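Local coordinates for mevalonate diphosphate decarboxylase (Legionella pneumophila, PDB 3LTO), which probably catalyses the ATP-dependent decarboxylation of mevalonate 5-diphosphate to isopentenyl diphosphate, a step of isoprenoid biosynthesis, at residues 189-199 against 245-255. Numbering follows the deposited sequence.
Sequences EIPSRVAHKLV and LFKTCEKPFSY
Ala195 sits where three aromatic rings converge, those of Phe246, Phe253 and Tyr255. Ala195 CB lies at the edge of the Phe253 ring, 4.0 Å from CZ, and it also lies at the edge of the Tyr255 ring, 3.2 Å from OH. The phenol reaches past this methyl to the chain just ahead of the helix: Tyr255 OH donates a hydrogen bond of 2.6 Å to Ile190 O. The hydroxyl stands above the carbonyl plane, 43° out of it, so the bond does not follow a lone pair. Deeper in, Val199 CG1 presses on Phe246 CD1 at 3.3 Å; with CG1 anti to the carbonyl carbon (chi1 -70°), the same methyl also meets Leu245 CB. Tyr255 CE2 rests over one face of Phe246, toward its rim, and Phe246 CB likewise over the rim of a face of Phe253. Leu198 CD1 approaches Phe253 CE1 obliquely at 3.7 Å, while Ile190 CG1 crosses near CD2 of that ring; these three residues are close-packed though partly exposed. In the GHMP-type C-terminal domain, this joins the short helix 192-198, which follows strand 177-182, to the end of helix 228-247 and the loop after it. Toward solvent the packing thins at Glu189, whose OE1 comes no nearer than 3.9 Å to Tyr255 CD1. It crosses the edge of Tyr255 with its carboxylate turned 84° from the ring, and its OE2 is hydrogen-bonded to Ser185.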
loop_
_atom_site.group_PDB
_atom_site.type_symbol
_atom_site.label_atom_id
_atom_site.label_comp_id
_atom_site.label_asym_id
_atom_site.label_seq_id
_atom_site.Cartn_x
_atom_site.Cartn_y
_atom_site.Cartn_z
ATOM N N GLU A 189 -14.713 16.608 -27.640
ATOM C CA GLU A 189 -13.477 16.137 -27.015
ATOM C C GLU A 189 -13.697 15.122 -25.888
ATOM O O GLU A 189 -14.484 15.352 -24.973
ATOM C CB GLU A 189 -12.674 17.323 -26.483
ATOM C CG GLU A 189 -11.413 16.921 -25.740
ATOM C CD GLU A 189 -10.326 17.969 -25.828
ATOM O OE1 GLU A 189 -9.737 18.137 -26.925
ATOM O OE2 GLU A 189 -10.065 18.626 -24.801
ATOM N N ILE A 190 -12.978 14.006 -25.959
ATOM C CA ILE A 190 -13.081 12.936 -24.971
ATOM C C ILE A 190 -12.504 13.324 -23.609
ATOM O O ILE A 190 -11.334 13.683 -23.504
ATOM C CB ILE A 190 -12.326 11.677 -25.433
ATOM C CG1 ILE A 190 -12.657 11.358 -26.894
ATOM C CG2 ILE A 190 -12.671 10.507 -24.516
ATOM C CD1 ILE A 190 -14.065 10.923 -27.139
ATOM N N PRO A 191 -13.322 13.247 -22.546
ATOM C CA PRO A 191 -12.868 13.591 -21.194
ATOM C C PRO A 191 -11.769 12.651 -20.697
ATOM O O PRO A 191 -11.715 11.479 -21.073
ATOM C CB PRO A 191 -14.140 13.469 -20.356
ATOM C CG PRO A 191 -15.214 13.813 -21.329
ATOM C CD PRO A 191 -14.784 13.060 -22.565
ATOM N N SER A 192 -10.899 13.184 -19.850
ATOM C CA SER A 192 -9.796 12.426 -19.280
ATOM C C SER A 192 -10.279 11.083 -18.735
ATOM O O SER A 192 -9.695 10.037 -19.016
ATOM C CB SER A 192 -9.146 13.241 -18.162
ATOM O OG SER A 192 -8.069 12.536 -17.583
ATOM N N ARG A 193 -11.354 11.138 -17.957
ATOM C CA ARG A 193 -11.972 9.967 -17.345
ATOM C C ARG A 193 -12.328 8.890 -18.377
ATOM O O ARG A 193 -12.003 7.718 -18.204
ATOM C CB ARG A 193 -13.230 10.422 -16.589
ATOM C CG ARG A 193 -14.118 9.322 -16.041
ATOM C CD ARG A 193 -13.516 8.668 -14.821
ATOM N NE ARG A 193 -13.070 9.650 -13.837
ATOM C CZ ARG A 193 -12.664 9.336 -12.613
ATOM N NH1 ARG A 193 -12.661 8.067 -12.222
ATOM N NH2 ARG A 193 -12.242 10.284 -11.787
ATOM N N VAL A 194 -13.003 9.295 -19.447
ATOM C CA VAL A 194 -13.407 8.374 -20.501
ATOM C C VAL A 194 -12.221 7.842 -21.299
ATOM O O VAL A 194 -12.190 6.668 -21.667
ATOM C CB VAL A 194 -14.413 9.044 -21.469
ATOM C CG1 VAL A 194 -14.644 8.154 -22.690
ATOM C CG2 VAL A 194 -15.735 9.284 -20.755
ATOM N N ALA A 195 -11.243 8.707 -21.566
ATOM C CA ALA A 195 -10.059 8.306 -22.324
ATOM C C ALA A 195 -9.364 7.151 -21.610
ATOM O O ALA A 195 -8.861 6.223 -22.243
ATOM C CB ALA A 195 -9.097 9.491 -22.463
ATOM N N HIS A 196 -9.335 7.225 -20.285
ATOM C CA HIS A 196 -8.703 6.192 -19.469
ATOM C C HIS A 196 -9.409 4.853 -19.654
ATOM O O HIS A 196 -8.807 3.797 -19.472
ATOM C CB HIS A 196 -8.736 6.601 -17.998
ATOM C CG HIS A 196 -7.826 7.740 -17.663
ATOM N ND1 HIS A 196 -7.874 8.398 -16.453
ATOM C CD2 HIS A 196 -6.826 8.321 -18.367
ATOM C CE1 HIS A 196 -6.944 9.335 -16.425
ATOM N NE2 HIS A 196 -6.293 9.309 -17.574
ATOM N N LYS A 197 -10.690 4.907 -20.009
ATOM C CA LYS A 197 -11.474 3.701 -20.237
ATOM C C LYS A 197 -11.223 3.167 -21.647
ATOM O O LYS A 197 -10.976 1.978 -21.843
ATOM C CB LYS A 197 -12.970 3.996 -20.096
ATOM C CG LYS A 197 -13.445 4.415 -18.710
ATOM C CD LYS A 197 -13.366 3.265 -17.705
ATOM C CE LYS A 197 -14.393 3.436 -16.577
ATOM N NZ LYS A 197 -14.289 4.748 -15.865
ATOM N N LEU A 198 -11.280 4.059 -22.629
ATOM C CA LEU A 198 -11.099 3.670 -24.022
ATOM C C LEU A 198 -9.776 2.989 -24.351
ATOM O O LEU A 198 -9.733 2.093 -25.196
ATOM C CB LEU A 198 -11.289 4.889 -24.928
ATOM C CG LEU A 198 -12.680 5.526 -24.875
ATOM C CD1 LEU A 198 -12.713 6.781 -25.733
ATOM C CD2 LEU A 198 -13.716 4.525 -25.358
ATOM N N VAL A 199 -8.705 3.395 -23.679
ATOM C CA VAL A 199 -7.389 2.825 -23.949
ATOM C C VAL A 199 -7.234 1.336 -23.667
ATOM O O VAL A 199 -6.209 0.749 -24.010
ATOM C CB VAL A 199 -6.279 3.593 -23.190
ATOM C CG1 VAL A 199 -6.100 4.969 -23.797
ATOM C CG2 VAL A 199 -6.634 3.709 -21.721
ATOM N N LEU A 245 -1.683 5.305 -27.036
ATOM C CA LEU A 245 -2.765 4.425 -26.594
ATOM C C LEU A 245 -4.105 4.934 -27.114
ATOM O O LEU A 245 -4.930 4.159 -27.583
ATOM C CB LEU A 245 -2.802 4.355 -25.066
ATOM C CG LEU A 245 -2.284 3.117 -24.324
ATOM C CD1 LEU A 245 -1.007 2.583 -24.938
ATOM C CD2 LEU A 245 -2.076 3.498 -22.858
ATOM N N PHE A 246 -4.313 6.243 -27.038
ATOM C CA PHE A 246 -5.566 6.819 -27.509
ATOM C C PHE A 246 -5.793 6.554 -29.004
ATOM O O PHE A 246 -6.885 6.161 -29.416
ATOM C CB PHE A 246 -5.602 8.339 -27.259
ATOM C CG PHE A 246 -5.235 8.752 -25.851
ATOM C CD1 PHE A 246 -5.717 8.060 -24.752
ATOM C CD2 PHE A 246 -4.429 9.873 -25.632
ATOM C CE1 PHE A 246 -5.405 8.471 -23.447
ATOM C CE2 PHE A 246 -4.110 10.293 -24.339
ATOM C CZ PHE A 246 -4.603 9.588 -23.239
ATOM N N LYS A 247 -4.764 6.753 -29.819
ATOM C CA LYS A 247 -4.926 6.558 -31.258
ATOM C C LYS A 247 -4.801 5.129 -31.769
ATOM O O LYS A 247 -4.950 4.886 -32.971
ATOM C CB LYS A 247 -3.958 7.463 -32.030
ATOM C CG LYS A 247 -2.501 7.055 -31.959
ATOM C CD LYS A 247 -1.636 7.971 -32.821
ATOM C CE LYS A 247 -0.201 7.473 -32.914
ATOM N NZ LYS A 247 0.675 8.457 -33.598
ATOM N N THR A 248 -4.527 4.176 -30.884
ATOM C CA THR A 248 -4.430 2.783 -31.322
ATOM C C THR A 248 -5.518 1.912 -30.692
ATOM O O THR A 248 -5.436 0.690 -30.733
ATOM C CB THR A 248 -3.050 2.164 -31.005
ATOM O OG1 THR A 248 -2.783 2.285 -29.610
ATOM C CG2 THR A 248 -1.948 2.865 -31.783
ATOM N N CYS A 249 -6.534 2.536 -30.102
ATOM C CA CYS A 249 -7.620 1.762 -29.505
ATOM C C CYS A 249 -8.621 1.397 -30.602
ATOM O O CYS A 249 -8.383 1.666 -31.783
ATOM C CB CYS A 249 -8.315 2.546 -28.384
ATOM S SG CYS A 249 -9.196 4.051 -28.882
ATOM N N GLU A 250 -9.731 0.784 -30.205
ATOM C CA GLU A 250 -10.776 0.363 -31.136
ATOM C C GLU A 250 -11.215 1.505 -32.054
ATOM O O GLU A 250 -11.264 1.349 -33.277
ATOM C CB GLU A 250 -11.967 -0.170 -30.342
ATOM C CG GLU A 250 -13.026 -0.873 -31.161
ATOM C CD GLU A 250 -13.890 -1.774 -30.296
ATOM O OE1 GLU A 250 -13.339 -2.746 -29.728
ATOM O OE2 GLU A 250 -15.105 -1.506 -30.179
ATOM N N LYS A 251 -11.537 2.649 -31.459
ATOM C CA LYS A 251 -11.948 3.819 -32.221
ATOM C C LYS A 251 -10.947 4.939 -31.943
ATOM O O LYS A 251 -11.135 5.757 -31.044
ATOM C CB LYS A 251 -13.362 4.241 -31.822
ATOM C CG LYS A 251 -14.456 3.274 -32.290
ATOM C CD LYS A 251 -14.693 3.380 -33.797
ATOM C CE LYS A 251 -15.821 2.464 -34.271
ATOM N NZ LYS A 251 -15.495 1.013 -34.102
ATOM N N PRO A 252 -9.855 4.974 -32.719
ATOM C CA PRO A 252 -8.780 5.964 -32.608
ATOM C C PRO A 252 -9.210 7.419 -32.429
ATOM O O PRO A 252 -10.077 7.919 -33.142
ATOM C CB PRO A 252 -7.998 5.762 -33.903
ATOM C CG PRO A 252 -8.130 4.286 -34.131
ATOM C CD PRO A 252 -9.591 4.036 -33.827
ATOM N N PHE A 253 -8.603 8.087 -31.454
ATOM C CA PHE A 253 -8.871 9.498 -31.205
ATOM C C PHE A 253 -7.550 10.107 -30.768
ATOM O O PHE A 253 -6.639 9.393 -30.349
ATOM C CB PHE A 253 -9.956 9.708 -30.136
ATOM C CG PHE A 253 -9.605 9.165 -28.780
ATOM C CD1 PHE A 253 -9.715 7.802 -28.503
ATOM C CD2 PHE A 253 -9.190 10.022 -27.764
ATOM C CE1 PHE A 253 -9.417 7.300 -27.228
ATOM C CE2 PHE A 253 -8.889 9.527 -26.485
ATOM C CZ PHE A 253 -9.005 8.163 -26.221
ATOM N N SER A 254 -7.425 11.420 -30.880
ATOM C CA SER A 254 -6.172 12.047 -30.506
ATOM C C SER A 254 -6.336 13.487 -30.056
ATOM O O SER A 254 -7.103 14.243 -30.650
ATOM C CB SER A 254 -5.206 11.986 -31.691
ATOM O OG SER A 254 -4.007 12.686 -31.420
ATOM N N TYR A 255 -5.616 13.854 -28.995
ATOM C CA TYR A 255 -5.642 15.219 -28.482
ATOM C C TYR A 255 -4.553 15.973 -29.214
ATOM O O TYR A 255 -4.607 17.194 -29.361
ATOM C CB TYR A 255 -5.338 15.246 -26.985
ATOM C CG TYR A 255 -6.346 14.495 -26.158
ATOM C CD1 TYR A 255 -7.632 15.000 -25.965
ATOM C CD2 TYR A 255 -6.016 13.276 -25.572
ATOM C CE1 TYR A 255 -8.563 14.311 -25.206
ATOM C CE2 TYR A 255 -6.938 12.577 -24.812
ATOM C CZ TYR A 255 -8.208 13.100 -24.633
ATOM O OH TYR A 255 -9.112 12.408 -23.882
#